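PDB 5NPY: flagellar basal body protein from Helicobacter pylori, which probably forms part of the flagellar hook, the curved joint that links the basal body rod to the filament and passes on the motor's torque. Local coordinates for residues I484-G488 with K551-I557; F87-G93 with R124-R130; L169-L174 with L544-E548. One frame throughout, in Å; residues are numbered along the deposited sequence.

Contact 1 (I484-G488 with K551-I557)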
loop_
_atom_site.group_PDB
_atom_site.type_symbol
_atom_site.label_atom_id
_atom_site.label_comp_id
_atom_site.label_asym_id
_atom_site.label_seq_id
_atom_site.Cartn_x
_atom_site.Cartn_y
_atom_site.Cartn_z
ATOM N N ILE A 484 -13.672 -0.011 -26.429
ATOM C CA ILE A 484 -13.514 -1.246 -27.180
ATOM C C ILE A 484 -12.206 -1.104 -27.945
ATOM O O ILE A 484 -12.135 -0.368 -28.935
ATOM C CB ILE A 484 -14.686 -1.512 -28.127
ATOM C CG1 ILE A 484 -15.991 -1.669 -27.341
ATOM C CG2 ILE A 484 -14.408 -2.735 -28.986
ATOM C CD1 ILE A 484 -17.067 -2.456 -28.104
ATOM N N GLU A 485 -11.167 -1.795 -27.485
ATOM C CA GLU A 485 -9.845 -1.700 -28.088
ATOM C C GLU A 485 -9.843 -2.292 -29.491
ATOM O O GLU A 485 -10.772 -2.988 -29.913
ATOM C CB GLU A 485 -8.803 -2.423 -27.232
ATOM C CG GLU A 485 -8.341 -1.599 -26.057
ATOM C CD GLU A 485 -8.085 -0.160 -26.453
ATOM O OE1 GLU A 485 -7.191 0.077 -27.298
ATOM O OE2 GLU A 485 -8.795 0.729 -25.937
ATOM N N GLU A 486 -8.754 -2.024 -30.212
ATOM C CA GLU A 486 -8.581 -2.606 -31.536
ATOM C C GLU A 486 -8.470 -4.129 -31.497
ATOM O O GLU A 486 -8.500 -4.766 -32.559
ATOM C CB GLU A 486 -7.353 -1.998 -32.223
ATOM C CG GLU A 486 -7.478 -0.512 -32.533
ATOM C CD GLU A 486 -6.460 -0.039 -33.560
ATOM O OE1 GLU A 486 -6.780 0.894 -34.328
ATOM O OE2 GLU A 486 -5.346 -0.607 -33.604
ATOM N N ASN A 487 -8.357 -4.722 -30.309
ATOM C CA ASN A 487 -8.386 -6.165 -30.134
ATOM C C ASN A 487 -9.756 -6.687 -29.735
ATOM O O ASN A 487 -9.882 -7.866 -29.406
ATOM C CB ASN A 487 -7.354 -6.583 -29.094
ATOM C CG ASN A 487 -5.979 -6.741 -29.694
ATOM O OD1 ASN A 487 -5.123 -7.401 -29.123
ATOM N ND2 ASN A 487 -5.765 -6.148 -30.868
ATOM N N GLY A 488 -10.783 -5.844 -29.752
ATOM C CA GLY A 488 -12.106 -6.278 -29.363
ATOM C C GLY A 488 -12.330 -6.371 -27.876
ATOM O O GLY A 488 -13.440 -6.714 -27.457
ATOM N N LYS A 551 -3.723 -11.305 -28.586
ATOM C CA LYS A 551 -3.597 -10.337 -29.626
ATOM C C LYS A 551 -4.211 -10.971 -30.829
ATOM O O LYS A 551 -3.913 -12.097 -31.156
ATOM C CB LYS A 551 -2.132 -10.028 -29.872
ATOM C CG LYS A 551 -1.871 -8.979 -30.936
ATOM C CD LYS A 551 -0.386 -8.649 -31.069
ATOM C CE LYS A 551 0.462 -9.886 -31.258
ATOM N NZ LYS A 551 1.634 -9.901 -30.367
ATOM N N LEU A 552 -5.084 -10.246 -31.498
ATOM C CA LEU A 552 -5.740 -10.769 -32.663
ATOM C C LEU A 552 -4.683 -11.036 -33.698
ATOM O O LEU A 552 -3.809 -10.224 -33.920
ATOM C CB LEU A 552 -6.777 -9.774 -33.166
ATOM C CG LEU A 552 -8.101 -9.718 -32.424
ATOM C CD1 LEU A 552 -8.841 -8.487 -32.720
ATOM C CD2 LEU A 552 -8.911 -10.873 -32.772
ATOM N N LYS A 553 -4.773 -12.169 -34.355
ATOM C CA LYS A 553 -3.761 -12.530 -35.323
ATOM C C LYS A 553 -3.887 -12.034 -36.738
ATOM O O LYS A 553 -2.914 -11.772 -37.377
ATOM C CB LYS A 553 -3.632 -14.023 -35.366
ATOM C CG LYS A 553 -3.166 -14.621 -34.131
ATOM C CD LYS A 553 -3.173 -16.106 -34.260
ATOM C CE LYS A 553 -4.513 -16.651 -33.975
ATOM N NZ LYS A 553 -4.610 -18.053 -34.321
ATOM N N PHE A 554 -5.100 -11.888 -37.206
ATOM C CA PHE A 554 -5.369 -11.538 -38.571
ATOM C C PHE A 554 -6.067 -10.233 -38.852
ATOM O O PHE A 554 -6.350 -9.928 -39.982
ATOM C CB PHE A 554 -6.186 -12.673 -39.167
ATOM C CG PHE A 554 -5.754 -14.027 -38.715
ATOM C CD1 PHE A 554 -4.509 -14.485 -38.998
ATOM C CD2 PHE A 554 -6.583 -14.825 -37.979
ATOM C CE1 PHE A 554 -4.094 -15.714 -38.569
ATOM C CE2 PHE A 554 -6.183 -16.062 -37.552
ATOM C CZ PHE A 554 -4.934 -16.509 -37.851
ATOM N N GLY A 555 -6.337 -9.448 -37.835
ATOM C CA GLY A 555 -7.013 -8.209 -38.083
ATOM C C GLY A 555 -7.074 -7.300 -36.901
ATOM O O GLY A 555 -6.340 -7.449 -35.956
ATOM N N LYS A 556 -7.972 -6.341 -36.983
ATOM C CA LYS A 556 -8.193 -5.349 -35.943
ATOM C C LYS A 556 -9.667 -4.970 -35.940
ATOM O O LYS A 556 -10.302 -4.911 -36.998
ATOM C CB LYS A 556 -7.312 -4.112 -36.168
ATOM C CG LYS A 556 -7.993 -2.969 -36.910
ATOM C CD LYS A 556 -6.987 -2.067 -37.610
ATOM C CE LYS A 556 -5.901 -1.606 -36.654
ATOM N NZ LYS A 556 -4.700 -1.083 -37.369
ATOM N N ILE A 557 -10.208 -4.724 -34.750
ATOM C CA ILE A 557 -11.593 -4.302 -34.578
ATOM C C ILE A 557 -11.624 -2.790 -34.420
ATOM O O ILE A 557 -10.837 -2.222 -33.655
ATOM C CB ILE A 557 -12.239 -4.997 -33.365
ATOM C CG1 ILE A 557 -12.333 -6.501 -33.607
ATOM C CG2 ILE A 557 -13.609 -4.436 -33.112
ATOM C CD1 ILE A 557 -13.153 -7.254 -32.562
HETATM O O HOH W 1 -11.786 -0.187 -31.865
#
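The carbonyl of Glu-486 meets the backbone amide of Ile-557 in the one backbone hydrogen bond between 484-488 and 551-557, Ile-557 N to Glu-486 O at 2.8 Å and nearly straight (170° at the hydrogen). Two CA-H...O contacts accompany it: Lys-556 CA faces the same Glu-486 O, and Glu-486 CA lies 3.1 Å from Ile-557 O. One water donates to both Ile-484 O and Ile-557 O and so bridges the two carbonyls.

The Ile-557 side chain points at the turn. Its CG1 stands anti to the carbonyl carbon (chi1 -65°) and its chain runs on extended, bringing CD1 to 3.5 Å from Gly-488 CA. The lack of a side chain at Gly-488 is what admits this methyl. Leu-552 approaches from the loop, its CD1 touching Asn-487 CA at 3.5 Å.

A type I turn from Glu-485 to Gly-488, closed by Gly-488 N to Glu-485 O (2.9 Å), presents these groups; the positive phi of Gly-488 (79°) suits glycine. The turn joins strands 477-484 and 489-494 as a hairpin, while Ile-505 and Ile-507 of strand 499-509 pack against Ile-557 from beyond. On the exposed side Glu-486 and Lys-556 lie alongside each other, pointing the same way, with a long salt bridge of 3.8 Å between Glu-486 OE2 and Lys-556 NZ.

The chemistry thus divides in two: buried aliphatic packing and a single direct backbone bond fix the turn on strand 555-559, and the loose ion pair at the surface probably adds little.

Contact 2 (F87-G93 with R124-R130)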
loop_
_atom_site.group_PDB
_atom_site.type_symbol
_atom_site.label_atom_id
_atom_site.label_comp_id
_atom_site.label_asym_id
_atom_site.label_seq_id
_atom_site.Cartn_x
_atom_site.Cartn_y
_atom_site.Cartn_z
ATOM N N PHE A 87 -22.354 -0.089 -29.828
ATOM C CA PHE A 87 -21.703 -1.345 -30.183
ATOM C C PHE A 87 -21.519 -1.501 -31.692
ATOM O O PHE A 87 -21.269 -2.611 -32.179
ATOM C CB PHE A 87 -22.479 -2.522 -29.592
ATOM C CG PHE A 87 -22.364 -2.617 -28.105
ATOM C CD1 PHE A 87 -21.213 -3.120 -27.519
ATOM C CD2 PHE A 87 -23.393 -2.181 -27.288
ATOM C CE1 PHE A 87 -21.096 -3.207 -26.143
ATOM C CE2 PHE A 87 -23.283 -2.259 -25.911
ATOM C CZ PHE A 87 -22.130 -2.773 -25.334
ATOM N N HIS A 88 -21.623 -0.415 -32.446
ATOM C CA HIS A 88 -21.283 -0.496 -33.858
ATOM C C HIS A 88 -19.773 -0.609 -34.006
ATOM O O HIS A 88 -19.021 0.121 -33.356
ATOM C CB HIS A 88 -21.830 0.717 -34.609
ATOM C CG HIS A 88 -23.322 0.708 -34.723
ATOM N ND1 HIS A 88 -24.050 1.798 -35.145
ATOM C CD2 HIS A 88 -24.224 -0.269 -34.461
ATOM C CE1 HIS A 88 -25.335 1.490 -35.147
ATOM N NE2 HIS A 88 -25.468 0.243 -34.733
ATOM N N MET A 89 -19.327 -1.546 -34.839
ATOM C CA MET A 89 -17.901 -1.787 -35.001
ATOM C C MET A 89 -17.646 -2.402 -36.367
ATOM O O MET A 89 -18.567 -2.876 -37.038
ATOM C CB MET A 89 -17.351 -2.699 -33.892
ATOM C CG MET A 89 -18.057 -4.058 -33.790
ATOM S SD MET A 89 -17.472 -5.029 -32.381
ATOM C CE MET A 89 -18.367 -4.239 -31.041
ATOM N N ALA A 90 -16.376 -2.382 -36.771
ATOM C CA ALA A 90 -15.958 -2.910 -38.061
ATOM C C ALA A 90 -14.652 -3.672 -37.901
ATOM O O ALA A 90 -13.758 -3.244 -37.165
ATOM C CB ALA A 90 -15.791 -1.795 -39.105
ATOM N N TYR A 91 -14.550 -4.802 -38.597
ATOM C CA TYR A 91 -13.382 -5.669 -38.552
ATOM C C TYR A 91 -12.583 -5.501 -39.837
ATOM O O TYR A 91 -13.134 -5.636 -40.935
ATOM C CB TYR A 91 -13.802 -7.133 -38.368
ATOM C CG TYR A 91 -12.645 -8.110 -38.252
ATOM C CD1 TYR A 91 -12.483 -9.139 -39.172
ATOM C CD2 TYR A 91 -11.712 -8.005 -37.222
ATOM C CE1 TYR A 91 -11.423 -10.044 -39.067
ATOM C CE2 TYR A 91 -10.651 -8.902 -37.112
ATOM C CZ TYR A 91 -10.517 -9.919 -38.039
ATOM O OH TYR A 91 -9.477 -10.808 -37.935
ATOM N N GLN A 92 -11.297 -5.190 -39.701
ATOM C CA GLN A 92 -10.360 -5.203 -40.818
ATOM C C GLN A 92 -9.532 -6.477 -40.774
ATOM O O GLN A 92 -9.187 -6.961 -39.697
ATOM C CB GLN A 92 -9.420 -4.002 -40.776
ATOM C CG GLN A 92 -10.006 -2.690 -41.217
ATOM C CD GLN A 92 -8.927 -1.633 -41.351
ATOM O OE1 GLN A 92 -9.215 -0.444 -41.472
ATOM N NE2 GLN A 92 -7.668 -2.067 -41.329
ATOM N N GLY A 93 -9.207 -7.011 -41.936
ATOM C CA GLY A 93 -8.442 -8.244 -42.009
ATOM C C GLY A 93 -9.309 -9.448 -42.319
ATOM O O GLY A 93 -10.485 -9.335 -42.680
ATOM N N ARG A 124 -19.673 -10.439 -41.152
ATOM C CA ARG A 124 -18.808 -9.274 -41.066
ATOM C C ARG A 124 -19.599 -7.994 -40.819
ATOM O O ARG A 124 -19.001 -6.915 -40.744
ATOM C CB ARG A 124 -17.944 -9.158 -42.331
ATOM C CG ARG A 124 -16.651 -8.350 -42.132
ATOM C CD ARG A 124 -15.781 -8.298 -43.392
ATOM N NE ARG A 124 -14.865 -9.428 -43.477
ATOM C CZ ARG A 124 -13.591 -9.386 -43.108
ATOM N NH1 ARG A 124 -13.062 -8.266 -42.637
ATOM N NH2 ARG A 124 -12.842 -10.471 -43.220
ATOM N N ALA A 125 -20.923 -8.088 -40.656
ATOM C CA ALA A 125 -21.748 -6.940 -40.273
ATOM C C ALA A 125 -21.581 -6.658 -38.782
ATOM O O ALA A 125 -21.860 -7.524 -37.945
ATOM C CB ALA A 125 -23.217 -7.197 -40.603
ATOM N N GLY A 126 -21.141 -5.446 -38.445
ATOM C CA GLY A 126 -20.854 -5.105 -37.061
ATOM C C GLY A 126 -21.817 -4.128 -36.410
ATOM O O GLY A 126 -21.504 -3.559 -35.362
ATOM N N ASN A 127 -22.992 -3.920 -37.003
ATOM C CA ASN A 127 -23.938 -2.934 -36.481
ATOM C C ASN A 127 -24.750 -3.575 -35.351
ATOM O O ASN A 127 -25.934 -3.896 -35.475
ATOM C CB ASN A 127 -24.813 -2.369 -37.599
ATOM C CG ASN A 127 -25.656 -3.424 -38.296
ATOM O OD1 ASN A 127 -25.289 -4.596 -38.363
ATOM N ND2 ASN A 127 -26.802 -3.003 -38.819
ATOM N N PHE A 128 -24.074 -3.750 -34.217
ATOM C CA PHE A 128 -24.642 -4.419 -33.056
ATOM C C PHE A 128 -25.347 -3.428 -32.135
ATOM O O PHE A 128 -25.003 -2.244 -32.069
ATOM C CB PHE A 128 -23.553 -5.161 -32.279
ATOM C CG PHE A 128 -22.824 -6.193 -33.089
ATOM C CD1 PHE A 128 -21.453 -6.325 -32.990
ATOM C CD2 PHE A 128 -23.510 -7.032 -33.948
ATOM C CE1 PHE A 128 -20.781 -7.273 -33.730
ATOM C CE2 PHE A 128 -22.844 -7.980 -34.693
ATOM C CZ PHE A 128 -21.479 -8.100 -34.583
ATOM N N ALA A 129 -26.341 -3.931 -31.415
ATOM C CA ALA A 129 -27.103 -3.118 -30.481
ATOM C C ALA A 129 -27.526 -4.004 -29.321
ATOM O O ALA A 129 -27.409 -5.230 -29.379
ATOM C CB ALA A 129 -28.312 -2.473 -31.163
ATOM N N ARG A 130 -28.007 -3.370 -28.253
ATOM C CA ARG A 130 -28.480 -4.081 -27.073
ATOM C C ARG A 130 -29.990 -4.254 -27.143
ATOM O O ARG A 130 -30.714 -3.299 -27.446
ATOM C CB ARG A 130 -28.116 -3.342 -25.782
ATOM C CG ARG A 130 -26.821 -2.566 -25.819
ATOM C CD ARG A 130 -26.464 -2.077 -24.429
ATOM N NE ARG A 130 -25.884 -0.738 -24.472
ATOM C CZ ARG A 130 -25.307 -0.141 -23.434
ATOM N NH1 ARG A 130 -25.218 -0.782 -22.276
ATOM N NH2 ARG A 130 -24.810 1.085 -23.558
HETATM O O HOH W 2 -25.307 0.068 -30.741
HETATM O O HOH W 3 -16.638 -5.403 -40.264
#
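Met-89 N donates to Gly-126 O beside two antiparallel neighbours, strands 87-93 and 127-130, in a four-stranded sheet of the hook protein's D1 region; the strand axes run at 161°. This direct backbone bond falls on the residue just before 127-130 and is 3.0 Å long and bent, with the donor well above the carbonyl plane. Gly-126 O also takes a weak bond from Phe-128 N, closing an inverse gamma turn centred on Asn-127. Gly-126 suits the place because its CA comes close to Met-89 O (3.2 Å, a CA-H...O contact), where a side chain would collide.

Elsewhere waters replace direct bonds. One accepts from Phe-87 N and donates to Phe-128 O; another accepts from Tyr-91 N and donates to Arg-124 O, linking the two backbones there. Ala-90 and Gln-92 bond to Arg-558 and Lys-556 of strand 555-559, and His-88 to Lys-560 just past it.

Phe-87 and Phe-128 meet CB to CB, and Met-89 sets its sulfur at the edge of the Phe-128 ring, a Met-aromatic contact. Arg-130 crosses Phe-87 at a right angle: ring edge atom Phe-87 CE2 lies 3.3 Å from Arg-130 NE, over a face of the guanidinium, while Arg-130 NH1 donates to Ile-179 O. His-88 ND1 is satisfied by Ser-83.

At the far end Arg-124 stretches along strand 87-93, CG anti to the backbone N (chi1 -157°), and turns at chi3 to reach the carbonyls. NH1 makes a weak bond to Tyr-91 O on the way. The guanidinium takes Gly-93 O end-on: Arg-124 NH2 lies 2.7 Å and Arg-124 NH1 2.8 Å from that oxygen, which sits almost in the guanidinium plane.

Contact 3 (L169-L174 with L544-E548)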
loop_
_atom_site.group_PDB
_atom_site.type_symbol
_atom_site.label_atom_id
_atom_site.label_comp_id
_atom_site.label_asym_id
_atom_site.label_seq_id
_atom_site.Cartn_x
_atom_site.Cartn_y
_atom_site.Cartn_z
ATOM N N LEU A 169 -9.004 -13.887 -20.925
ATOM C CA LEU A 169 -9.234 -13.134 -22.148
ATOM C C LEU A 169 -8.593 -13.769 -23.377
ATOM O O LEU A 169 -8.805 -13.261 -24.482
ATOM C CB LEU A 169 -8.708 -11.702 -21.992
ATOM C CG LEU A 169 -9.619 -10.519 -21.652
ATOM C CD1 LEU A 169 -8.802 -9.227 -21.754
ATOM C CD2 LEU A 169 -10.833 -10.448 -22.570
ATOM N N HIS A 170 -7.793 -14.831 -23.224
ATOM C CA HIS A 170 -7.313 -15.603 -24.367
ATOM C C HIS A 170 -7.929 -16.997 -24.416
ATOM O O HIS A 170 -7.454 -17.851 -25.178
ATOM C CB HIS A 170 -5.776 -15.683 -24.392
ATOM C CG HIS A 170 -5.157 -16.354 -23.198
ATOM N ND1 HIS A 170 -5.552 -17.594 -22.739
ATOM C CD2 HIS A 170 -4.135 -15.969 -22.396
ATOM C CE1 HIS A 170 -4.815 -17.934 -21.696
ATOM N NE2 HIS A 170 -3.950 -16.964 -21.466
ATOM N N GLY A 171 -8.994 -17.232 -23.643
ATOM C CA GLY A 171 -9.695 -18.504 -23.617
ATOM C C GLY A 171 -10.350 -18.889 -24.929
ATOM O O GLY A 171 -10.277 -18.145 -25.911
ATOM N N ASN A 172 -11.010 -20.047 -24.959
ATOM C CA ASN A 172 -11.480 -20.623 -26.213
ATOM C C ASN A 172 -12.970 -20.941 -26.217
ATOM O O ASN A 172 -13.437 -21.622 -27.133
ATOM C CB ASN A 172 -10.700 -21.901 -26.541
ATOM C CG ASN A 172 -11.142 -23.088 -25.695
ATOM O OD1 ASN A 172 -11.662 -22.929 -24.583
ATOM N ND2 ASN A 172 -10.937 -24.291 -26.223
ATOM N N THR A 173 -13.726 -20.492 -25.225
ATOM C CA THR A 173 -15.161 -20.754 -25.165
ATOM C C THR A 173 -15.918 -19.438 -25.293
ATOM O O THR A 173 -15.792 -18.559 -24.433
ATOM C CB THR A 173 -15.535 -21.473 -23.873
ATOM O OG1 THR A 173 -14.988 -22.799 -23.900
ATOM C CG2 THR A 173 -17.050 -21.540 -23.716
ATOM N N LEU A 174 -16.708 -19.319 -26.358
ATOM C CA LEU A 174 -17.438 -18.101 -26.684
ATOM C C LEU A 174 -18.907 -18.260 -26.326
ATOM O O LEU A 174 -19.477 -19.342 -26.490
ATOM C CB LEU A 174 -17.297 -17.777 -28.173
ATOM C CG LEU A 174 -15.862 -17.853 -28.691
ATOM C CD1 LEU A 174 -15.804 -17.590 -30.204
ATOM C CD2 LEU A 174 -14.946 -16.886 -27.917
ATOM N N LEU A 544 -9.378 -19.673 -33.813
ATOM C CA LEU A 544 -9.589 -18.648 -32.797
ATOM C C LEU A 544 -8.849 -17.379 -33.188
ATOM O O LEU A 544 -7.681 -17.427 -33.579
ATOM C CB LEU A 544 -9.102 -19.152 -31.440
ATOM C CG LEU A 544 -9.765 -18.638 -30.162
ATOM C CD1 LEU A 544 -11.200 -19.097 -30.103
ATOM C CD2 LEU A 544 -9.002 -19.135 -28.940
ATOM N N GLY A 545 -9.543 -16.243 -33.091
ATOM C CA GLY A 545 -9.069 -15.020 -33.721
ATOM C C GLY A 545 -7.805 -14.444 -33.121
ATOM O O GLY A 545 -7.137 -13.638 -33.776
ATOM N N TRP A 546 -7.453 -14.855 -31.906
ATOM C CA TRP A 546 -6.388 -14.241 -31.130
ATOM C C TRP A 546 -5.397 -15.302 -30.682
ATOM O O TRP A 546 -5.759 -16.465 -30.487
ATOM C CB TRP A 546 -6.958 -13.509 -29.907
ATOM C CG TRP A 546 -7.978 -14.329 -29.131
ATOM C CD1 TRP A 546 -7.723 -15.343 -28.239
ATOM C CD2 TRP A 546 -9.408 -14.198 -29.186
ATOM N NE1 TRP A 546 -8.904 -15.842 -27.737
ATOM C CE2 TRP A 546 -9.952 -15.159 -28.297
ATOM C CE3 TRP A 546 -10.279 -13.369 -29.899
ATOM C CZ2 TRP A 546 -11.331 -15.300 -28.097
ATOM C CZ3 TRP A 546 -11.642 -13.509 -29.699
ATOM C CH2 TRP A 546 -12.156 -14.470 -28.809
ATOM N N ASP A 547 -4.146 -14.883 -30.493
ATOM C CA ASP A 547 -3.058 -15.788 -30.132
ATOM C C ASP A 547 -3.074 -16.072 -28.627
ATOM O O ASP A 547 -4.007 -15.706 -27.907
ATOM C CB ASP A 547 -1.723 -15.203 -30.583
ATOM C CG ASP A 547 -1.647 -13.698 -30.381
ATOM O OD1 ASP A 547 -0.719 -13.073 -30.936
ATOM O OD2 ASP A 547 -2.520 -13.135 -29.682
ATOM N N GLU A 548 -2.033 -16.747 -28.129
ATOM C CA GLU A 548 -1.927 -16.975 -26.692
ATOM C C GLU A 548 -1.696 -15.679 -25.928
ATOM O O GLU A 548 -2.027 -15.607 -24.739
ATOM C CB GLU A 548 -0.805 -17.966 -26.377
ATOM C CG GLU A 548 -0.998 -19.366 -26.958
ATOM C CD GLU A 548 -0.456 -19.503 -28.377
ATOM O OE1 GLU A 548 -0.743 -18.623 -29.219
ATOM O OE2 GLU A 548 0.261 -20.492 -28.648
#
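Trp-546 carries the contact by aiming its indole at the backbone of 169-174. From CB, the first torsion (chi1 47°) sets CG between the backbone N and the carbonyl carbon, and the ring extends toward the opposing loop. Along the rim, CD1 comes first, 3.9 Å from His-170 CA. Next is NE1, the ring's sole polar atom, which donates to Gly-171 O at 3.2 Å; donor and acceptor lie in each other's planes, and the angle at hydrogen is 150°. CZ2 then passes the same oxygen, and at the tip Trp-546 CH2 meets Leu-174 CD2 at 3.8 Å, the two side chains sliding past each other in opposite directions.

Leu-544 CG lies over one face of the ring, toward its rim, with CD2 reaching 3.4 Å from Gly-171 O; Leu-169 O is near the opposite face. Arg-504 makes a cation-pi contact with the indole and also bonds Leu-169 O. Tryptophan suits the place by joining a broad apolar surface to one N-H that serves a backbone carbonyl.

The packing joins the loop before strand 173-176 and that strand's start, in the D1 family region, to the end of strand 543-544 and the loop after it, probably within the same beta-rich domain.

Overall arrangement
Contact 1 is the middle piece, with its centre about 12 Å from those of contacts 2 and 3, whose own centres lie about 18 Å apart and whose nearest atoms stay about 6 Å from each other. Strand 555-559 links contact 1 to contact 2 as the sheet neighbour of 87-93, with Lys-556 O 2.9 Å from Gln-92 N. Toward contact 3 the chain folds back on itself, bringing Lys-553 N to 2.8 Å from Gly-545 O. The segments of contacts 1 and 3 alternate along the chain, consistent with early and late sequence sharing one domain. The pocket for tris-hydroxymethyl-methyl-ammonium, which includes Asn-226, Thr-380 and Arg-393, is formed by none of these segments.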